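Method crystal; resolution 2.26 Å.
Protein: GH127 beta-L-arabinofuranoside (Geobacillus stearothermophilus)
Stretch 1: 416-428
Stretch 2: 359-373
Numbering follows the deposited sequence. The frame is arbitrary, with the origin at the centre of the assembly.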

ATOM      1  N   ASN A 416      14.864  21.499  10.265  1.00 65.10           N
ATOM      2  CA  ASN A 416      15.649  20.305  10.270  1.00 46.63           C
ATOM      3  C   ASN A 416      16.636  20.305   9.124  1.00 36.68           C
ATOM      4  O   ASN A 416      17.826  20.177   9.401  1.00 37.19           O
ATOM      5  CB  ASN A 416      14.819  19.037  10.389  1.00 50.45           C
ATOM      6  CG  ASN A 416      15.080  18.279  11.706  1.00 57.89           C
ATOM      7  OD1 ASN A 416      14.239  18.308  12.599  1.00 66.90           O
ATOM      8  ND2 ASN A 416      16.248  17.617  11.832  1.00 48.84           N
ATOM      9  N   LEU A 417      16.236  20.451   7.861  1.00 31.50           N
ATOM     10  CA  LEU A 417      17.259  20.477   6.790  1.00 30.99           C
ATOM     11  C   LEU A 417      18.220  21.632   6.927  1.00 27.35           C
ATOM     12  O   LEU A 417      19.382  21.494   6.661  1.00 29.71           O
ATOM     13  CB  LEU A 417      16.691  20.575   5.407  1.00 33.96           C
ATOM     14  CG  LEU A 417      16.601  19.292   4.593  1.00 38.83           C
ATOM     15  CD1 LEU A 417      15.865  19.634   3.302  1.00 41.48           C
ATOM     16  CD2 LEU A 417      17.949  18.659   4.269  1.00 38.35           C
ATOM     17  N   ALA A 418      17.719  22.767   7.326  1.00 27.90           N
ATOM     18  CA  ALA A 418      18.569  23.928   7.548  1.00 27.78           C
ATOM     19  C   ALA A 418      19.725  23.619   8.498  1.00 27.46           C
ATOM     20  O   ALA A 418      20.843  24.028   8.224  1.00 29.02           O
ATOM     21  CB  ALA A 418      17.763  25.071   8.121  1.00 26.94           C
ATOM     22  N   ARG A 419      19.454  22.965   9.635  1.00 26.86           N
ATOM     23  CA  ARG A 419      20.529  22.754  10.615  1.00 28.20           C
ATOM     24  C   ARG A 419      21.574  21.818  10.084  1.00 27.42           C
ATOM     25  O   ARG A 419      22.751  22.043  10.339  1.00 31.02           O
ATOM     26  CB  ARG A 419      20.031  22.336  11.984  1.00 26.70           C
ATOM     27  CG  ARG A 419      19.410  20.969  12.086  1.00 29.98           C
ATOM     28  CD  ARG A 419      18.948  20.748  13.518  1.00 32.92           C
ATOM     29  NE  ARG A 419      18.368  19.434  13.688  1.00 31.67           N
ATOM     30  CZ  ARG A 419      18.560  18.637  14.727  1.00 34.04           C
ATOM     31  NH1 ARG A 419      19.365  18.987  15.734  1.00 33.68           N
ATOM     32  NH2 ARG A 419      17.951  17.452  14.753  1.00 34.58           N
ATOM     33  N   LEU A 420      21.190  20.836   9.276  1.00 25.45           N
ATOM     34  CA  LEU A 420      22.195  19.993   8.645  1.00 25.19           C
ATOM     35  C   LEU A 420      23.037  20.709   7.573  1.00 28.34           C
ATOM     36  O   LEU A 420      24.301  20.648   7.555  1.00 30.18           O
ATOM     37  CB  LEU A 420      21.549  18.766   8.021  1.00 24.64           C
ATOM     38  CG  LEU A 420      22.507  17.868   7.243  1.00 25.01           C
ATOM     39  CD1 LEU A 420      23.578  17.324   8.175  1.00 27.30           C
ATOM     40  CD2 LEU A 420      21.767  16.706   6.626  1.00 27.49           C
ATOM     41  N   ILE A 421      22.355  21.368   6.640  1.00 27.83           N
ATOM     42  CA  ILE A 421      23.032  22.004   5.526  1.00 26.08           C
ATOM     43  C   ILE A 421      23.973  23.048   6.070  1.00 27.31           C
ATOM     44  O   ILE A 421      25.100  23.193   5.594  1.00 26.26           O
ATOM     45  CB  ILE A 421      22.001  22.649   4.565  1.00 27.56           C
ATOM     46  CG1 ILE A 421      21.342  21.560   3.696  1.00 29.77           C
ATOM     47  CG2 ILE A 421      22.654  23.663   3.655  1.00 26.86           C
ATOM     48  CD1 ILE A 421      20.162  22.050   2.903  1.00 31.76           C
ATOM     49  N   ALA A 422      23.496  23.817   7.047  1.00 27.90           N
ATOM     50  CA  ALA A 422      24.298  24.926   7.590  1.00 29.32           C
ATOM     51  C   ALA A 422      25.553  24.425   8.308  1.00 30.45           C
ATOM     52  O   ALA A 422      26.534  25.150   8.406  1.00 28.10           O
ATOM     53  CB  ALA A 422      23.477  25.801   8.528  1.00 28.13           C
ATOM     54  N   SER A 423      25.518  23.183   8.782  1.00 30.44           N
ATOM     55  CA  SER A 423      26.647  22.617   9.484  1.00 29.76           C
ATOM     56  C   SER A 423      27.424  21.640   8.631  1.00 29.54           C
ATOM     57  O   SER A 423      28.166  20.838   9.163  1.00 28.70           O
ATOM     58  CB  SER A 423      26.157  21.929  10.781  1.00 29.57           C
ATOM     59  OG  SER A 423      25.282  20.860  10.497  1.00 29.45           O
ATOM     60  N   ILE A 424      27.217  21.657   7.324  1.00 29.57           N
ATOM     61  CA  ILE A 424      27.838  20.669   6.480  1.00 31.57           C
ATOM     62  C   ILE A 424      29.357  20.643   6.688  1.00 31.68           C
ATOM     63  O   ILE A 424      29.995  19.582   6.582  1.00 34.20           O
ATOM     64  CB  ILE A 424      27.470  20.879   4.987  1.00 31.74           C
ATOM     65  CG1 ILE A 424      28.073  19.808   4.089  1.00 34.15           C
ATOM     66  CG2 ILE A 424      27.960  22.182   4.459  1.00 35.20           C
ATOM     67  CD1 ILE A 424      27.415  18.469   4.280  1.00 36.91           C
ATOM     68  N   GLY A 425      29.936  21.794   6.972  1.00 31.10           N
ATOM     69  CA  GLY A 425      31.366  21.907   7.178  1.00 29.16           C
ATOM     70  C   GLY A 425      31.907  21.025   8.273  1.00 28.74           C
ATOM     71  O   GLY A 425      33.033  20.560   8.186  1.00 29.77           O
ATOM     72  N   HIS A 426      31.075  20.722   9.256  1.00 29.30           N
ATOM     73  CA  HIS A 426      31.462  19.885  10.381  1.00 29.38           C
ATOM     74  C   HIS A 426      31.587  18.412   9.998  1.00 29.65           C
ATOM     75  O   HIS A 426      32.063  17.644  10.794  1.00 28.73           O
ATOM     76  CB  HIS A 426      30.420  19.889  11.472  1.00 30.91           C
ATOM     77  CG  HIS A 426      30.164  21.210  12.103  1.00 38.13           C
ATOM     78  ND1 HIS A 426      30.444  22.388  11.456  1.00 42.18           N
ATOM     79  CD2 HIS A 426      29.581  21.552  13.280  1.00 36.68           C
ATOM     80  CE1 HIS A 426      30.088  23.401  12.219  1.00 38.70           C
ATOM     81  NE2 HIS A 426      29.563  22.921  13.330  1.00 36.03           N
ATOM     82  N   TYR A 427      31.143  18.005   8.805  1.00 31.27           N
ATOM     83  CA  TYR A 427      31.184  16.592   8.432  1.00 29.32           C
ATOM     84  C   TYR A 427      32.311  16.249   7.460  1.00 26.97           C
ATOM     85  O   TYR A 427      32.514  15.088   7.133  1.00 28.46           O
ATOM     86  CB  TYR A 427      29.813  16.138   7.819  1.00 28.93           C
ATOM     87  CG  TYR A 427      28.674  16.261   8.789  1.00 27.57           C
ATOM     88  CD1 TYR A 427      28.115  17.513   9.083  1.00 30.59           C
ATOM     89  CD2 TYR A 427      28.192  15.166   9.475  1.00 28.18           C
ATOM     90  CE1 TYR A 427      27.088  17.658  10.015  1.00 28.48           C
ATOM     91  CE2 TYR A 427      27.170  15.299  10.407  1.00 28.10           C
ATOM     92  CZ  TYR A 427      26.621  16.548  10.656  1.00 29.24           C
ATOM     93  OH  TYR A 427      25.608  16.692  11.558  1.00 28.95           O
ATOM     94  N   ILE A 428      32.990  17.237   6.927  1.00 27.73           N
ATOM     95  CA  ILE A 428      33.981  16.966   5.879  1.00 26.15           C
ATOM     96  C   ILE A 428      35.218  16.263   6.454  1.00 27.07           C
ATOM     97  O   ILE A 428      35.737  15.335   5.834  1.00 27.82           O
ATOM     98  CB  ILE A 428      34.391  18.272   5.189  1.00 28.45           C
ATOM     99  CG1 ILE A 428      33.167  18.929   4.540  1.00 31.65           C
ATOM    100  CG2 ILE A 428      35.434  18.026   4.113  1.00 28.54           C
ATOM    101  CD1 ILE A 428      33.412  20.328   4.052  1.00 31.36           C
TER
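Stretch 2, residues 359-373: VMERALYNGTISGMD

Stretch 2 runs against stretch 1 in the reverse sense: Thr368 lies beside Leu417, their CA atoms 7.4 Å apart, while the earlier Met360 lies beside Tyr427, at 9.0 Å between CA atoms. Stretch 1 enters already helical and later loosens into turns. Stretch 2 also enters already helical, passes through a turn around Gly367, and makes a short 3-10 segment at Ile369–Gly371 before extending through Met372.

Leu417 points toward this turn and gives up the most surface. Both its methyls lie near Thr368 O, CD2 at 3.6 Å and CD1 at 3.8 Å, and CD1 also reaches Met372 CG at 3.9 Å and Gly371 C at 4.0 Å. Thr368 keeps its hydroxyl at home, OG1 donating to Ala363 O (2.7 Å), and its methyl CG2 meets Leu420 CD2 at 4.2 Å. Leu420 CD2 also lies 4.0 Å from Leu364 CD2. One turn of helix after Leu417, Ile421 starts sideways, but its CD1 reaches SE of the selenomethionine Met372 at 3.9 Å. Leu364 CD2 is shared, lying also 3.9 Å from Ile424 CD1. Finally, Tyr427 CB packs on SE of Met360, likewise a selenomethionine, at 4.0 Å, with the selenium at the ring edge.

No hydrogen bond crosses: the rule here is apolar packing, with the Thr368 hydroxyl bonded within its own stretch, over 448 Å² of buried surface, both sides summed.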

ATOM      1  N   VAL A 359      27.720   5.769   3.469  1.00 21.37           N
ATOM      2  CA  VAL A 359      26.316   6.005   3.783  1.00 20.80           C
ATOM      3  C   VAL A 359      26.012   7.462   4.048  1.00 25.44           C
ATOM      4  O   VAL A 359      24.984   8.009   3.567  1.00 24.53           O
ATOM      5  CB  VAL A 359      25.857   5.126   4.929  1.00 20.84           C
ATOM      6  CG1 VAL A 359      24.460   5.448   5.375  1.00 21.78           C
ATOM      7  CG2 VAL A 359      25.859   3.689   4.458  1.00 25.05           C
HETATM    8  N   MSE A 360      26.856   8.109   4.836  1.00 24.39           N
HETATM    9  CA  MSE A 360      26.683   9.505   5.116  1.00 24.49           C
HETATM   10  C   MSE A 360      26.555  10.226   3.795  1.00 25.66           C
HETATM   11  O   MSE A 360      25.692  11.089   3.644  1.00 21.11           O
HETATM   12  CB  MSE A 360      27.942   9.994   5.876  1.00 27.22           C
HETATM   13  CG  MSE A 360      27.897  11.467   6.172  1.00 30.72           C
HETATM   14 SE   MSE A 360      29.521  12.172   7.061  1.00 34.84          SE
HETATM   15  CE  MSE A 360      29.182  11.288   8.630  1.00 27.67           C
ATOM     16  N   GLU A 361      27.470   9.926   2.857  1.00 25.50           N
ATOM     17  CA  GLU A 361      27.518  10.623   1.582  1.00 26.05           C
ATOM     18  C   GLU A 361      26.273  10.307   0.761  1.00 27.66           C
ATOM     19  O   GLU A 361      25.656  11.203   0.167  1.00 25.76           O
ATOM     20  CB  GLU A 361      28.778  10.226   0.847  1.00 28.82           C
ATOM     21  CG  GLU A 361      28.869  10.646  -0.598  1.00 29.08           C
ATOM     22  CD  GLU A 361      30.184  10.252  -1.225  1.00 30.18           C
ATOM     23  OE1 GLU A 361      30.348   9.036  -1.527  1.00 32.24           O
ATOM     24  OE2 GLU A 361      31.051  11.159  -1.463  1.00 26.53           O
ATOM     25  N   ARG A 362      25.877   9.028   0.725  1.00 24.64           N
ATOM     26  CA  ARG A 362      24.606   8.633   0.060  1.00 23.56           C
ATOM     27  C   ARG A 362      23.391   9.468   0.563  1.00 25.27           C
ATOM     28  O   ARG A 362      22.667  10.059  -0.238  1.00 23.40           O
ATOM     29  CB  ARG A 362      24.367   7.173   0.281  1.00 24.80           C
ATOM     30  CG  ARG A 362      23.191   6.576  -0.454  1.00 25.95           C
ATOM     31  CD  ARG A 362      22.982   5.120  -0.081  1.00 25.40           C
ATOM     32  NE  ARG A 362      24.010   4.237  -0.594  1.00 27.68           N
ATOM     33  CZ  ARG A 362      24.192   3.946  -1.880  1.00 38.30           C
ATOM     34  NH1 ARG A 362      23.383   4.430  -2.847  1.00 42.73           N
ATOM     35  NH2 ARG A 362      25.158   3.121  -2.231  1.00 39.94           N
ATOM     36  N   ALA A 363      23.233   9.590   1.863  1.00 22.67           N
ATOM     37  CA  ALA A 363      22.146  10.390   2.403  1.00 25.77           C
ATOM     38  C   ALA A 363      22.256  11.865   2.081  1.00 26.47           C
ATOM     39  O   ALA A 363      21.259  12.532   1.700  1.00 28.43           O
ATOM     40  CB  ALA A 363      21.995  10.204   3.882  1.00 23.42           C
ATOM     41  N   LEU A 364      23.472  12.363   2.130  1.00 25.72           N
ATOM     42  CA  LEU A 364      23.712  13.758   1.887  1.00 23.09           C
ATOM     43  C   LEU A 364      23.425  14.223   0.479  1.00 24.33           C
ATOM     44  O   LEU A 364      22.935  15.363   0.286  1.00 21.98           O
ATOM     45  CB  LEU A 364      25.167  14.123   2.225  1.00 25.65           C
ATOM     46  CG  LEU A 364      25.503  14.356   3.701  1.00 24.99           C
ATOM     47  CD1 LEU A 364      27.026  14.575   3.818  1.00 29.94           C
ATOM     48  CD2 LEU A 364      24.787  15.563   4.290  1.00 25.09           C
ATOM     49  N   TYR A 365      23.773  13.415  -0.503  1.00 22.05           N
ATOM     50  CA  TYR A 365      23.647  13.814  -1.894  1.00 25.30           C
ATOM     51  C   TYR A 365      22.343  13.279  -2.546  1.00 25.17           C
ATOM     52  O   TYR A 365      22.146  13.437  -3.783  1.00 22.65           O
ATOM     53  CB  TYR A 365      24.881  13.392  -2.736  1.00 29.01           C
ATOM     54  CG  TYR A 365      26.171  14.167  -2.409  1.00 29.21           C
ATOM     55  CD1 TYR A 365      26.967  13.781  -1.359  1.00 32.10           C
ATOM     56  CD2 TYR A 365      26.526  15.313  -3.099  1.00 30.01           C
ATOM     57  CE1 TYR A 365      28.122  14.474  -1.037  1.00 34.58           C
ATOM     58  CE2 TYR A 365      27.682  16.020  -2.794  1.00 31.91           C
ATOM     59  CZ  TYR A 365      28.478  15.597  -1.746  1.00 37.04           C
ATOM     60  OH  TYR A 365      29.635  16.255  -1.365  1.00 35.45           O
ATOM     61  N   ASN A 366      21.472  12.665  -1.751  1.00 22.88           N
ATOM     62  CA  ASN A 366      20.261  12.023  -2.302  1.00 23.00           C
ATOM     63  C   ASN A 366      19.082  12.260  -1.437  1.00 22.17           C
ATOM     64  O   ASN A 366      18.436  13.278  -1.573  1.00 28.52           O
ATOM     65  CB  ASN A 366      20.503  10.553  -2.550  1.00 22.96           C
ATOM     66  CG  ASN A 366      21.630  10.328  -3.562  1.00 23.91           C
ATOM     67  OD1 ASN A 366      21.420  10.409  -4.778  1.00 26.59           O
ATOM     68  ND2 ASN A 366      22.825   9.987  -3.067  1.00 24.14           N
ATOM     69  N   GLY A 367      18.834  11.434  -0.458  1.00 22.11           N
ATOM     70  CA  GLY A 367      17.580  11.508   0.286  1.00 20.89           C
ATOM     71  C   GLY A 367      17.378  12.560   1.339  1.00 21.65           C
ATOM     72  O   GLY A 367      16.342  12.535   2.044  1.00 19.34           O
ATOM     73  N   THR A 368      18.371  13.419   1.550  1.00 21.32           N
ATOM     74  CA  THR A 368      18.192  14.545   2.472  1.00 21.59           C
ATOM     75  C   THR A 368      17.782  15.736   1.604  1.00 22.59           C
ATOM     76  O   THR A 368      16.725  16.280   1.788  1.00 24.04           O
ATOM     77  CB  THR A 368      19.469  14.941   3.272  1.00 20.32           C
ATOM     78  OG1 THR A 368      20.566  15.102   2.359  1.00 21.81           O
ATOM     79  CG2 THR A 368      19.811  13.884   4.294  1.00 21.30           C
ATOM     80  N   ILE A 369      18.679  16.179   0.737  1.00 22.62           N
ATOM     81  CA  ILE A 369      18.440  17.339  -0.040  1.00 23.81           C
ATOM     82  C   ILE A 369      17.256  17.141  -1.035  1.00 26.60           C
ATOM     83  O   ILE A 369      16.715  18.121  -1.534  1.00 29.87           O
ATOM     84  CB  ILE A 369      19.721  17.809  -0.779  1.00 21.55           C
ATOM     85  CG1 ILE A 369      20.425  16.693  -1.436  1.00 19.66           C
ATOM     86  CG2 ILE A 369      20.693  18.471   0.202  1.00 23.41           C
ATOM     87  CD1 ILE A 369      21.497  17.153  -2.415  1.00 21.45           C
ATOM     88  N   SER A 370      16.879  15.898  -1.314  1.00 23.32           N
ATOM     89  CA  SER A 370      15.654  15.631  -2.075  1.00 24.02           C
ATOM     90  C   SER A 370      14.444  16.229  -1.399  1.00 23.32           C
ATOM     91  O   SER A 370      13.453  16.520  -2.055  1.00 26.03           O
ATOM     92  CB  SER A 370      15.430  14.136  -2.247  1.00 24.60           C
ATOM     93  OG  SER A 370      15.200  13.484  -1.003  1.00 20.69           O
ATOM     94  N   GLY A 371      14.554  16.456  -0.097  1.00 20.38           N
ATOM     95  CA  GLY A 371      13.527  17.058   0.699  1.00 19.10           C
ATOM     96  C   GLY A 371      13.209  18.545   0.488  1.00 19.39           C
ATOM     97  O   GLY A 371      12.318  19.087   1.148  1.00 18.94           O
HETATM   98  N   MSE A 372      13.958  19.203  -0.385  1.00 22.46           N
HETATM   99  CA  MSE A 372      13.705  20.596  -0.676  1.00 25.28           C
HETATM  100  C   MSE A 372      13.800  20.850  -2.147  1.00 21.95           C
HETATM  101  O   MSE A 372      14.520  20.174  -2.875  1.00 19.39           O
HETATM  102  CB  MSE A 372      14.601  21.596   0.111  1.00 26.82           C
HETATM  103  CG  MSE A 372      16.096  21.424  -0.175  1.00 34.74           C
HETATM  104 SE   MSE A 372      17.181  22.933   0.569  1.00 46.17          SE
HETATM  105  CE  MSE A 372      15.843  23.712   1.760  1.00 30.20           C
ATOM    106  N   ASP A 373      13.036  21.863  -2.572  1.00 23.49           N
ATOM    107  CA  ASP A 373      13.195  22.449  -3.915  1.00 27.00           C
ATOM    108  C   ASP A 373      14.551  23.117  -3.949  1.00 25.56           C
ATOM    109  O   ASP A 373      15.059  23.587  -2.894  1.00 23.10           O
ATOM    110  CB  ASP A 373      12.115  23.556  -4.204  1.00 31.81           C
ATOM    111  CG  ASP A 373      10.742  23.004  -4.714  1.00 34.78           C
ATOM    112  OD1 ASP A 373      10.584  21.802  -5.072  1.00 28.99           O
ATOM    113  OD2 ASP A 373       9.789  23.842  -4.792  1.00 44.58           O
TER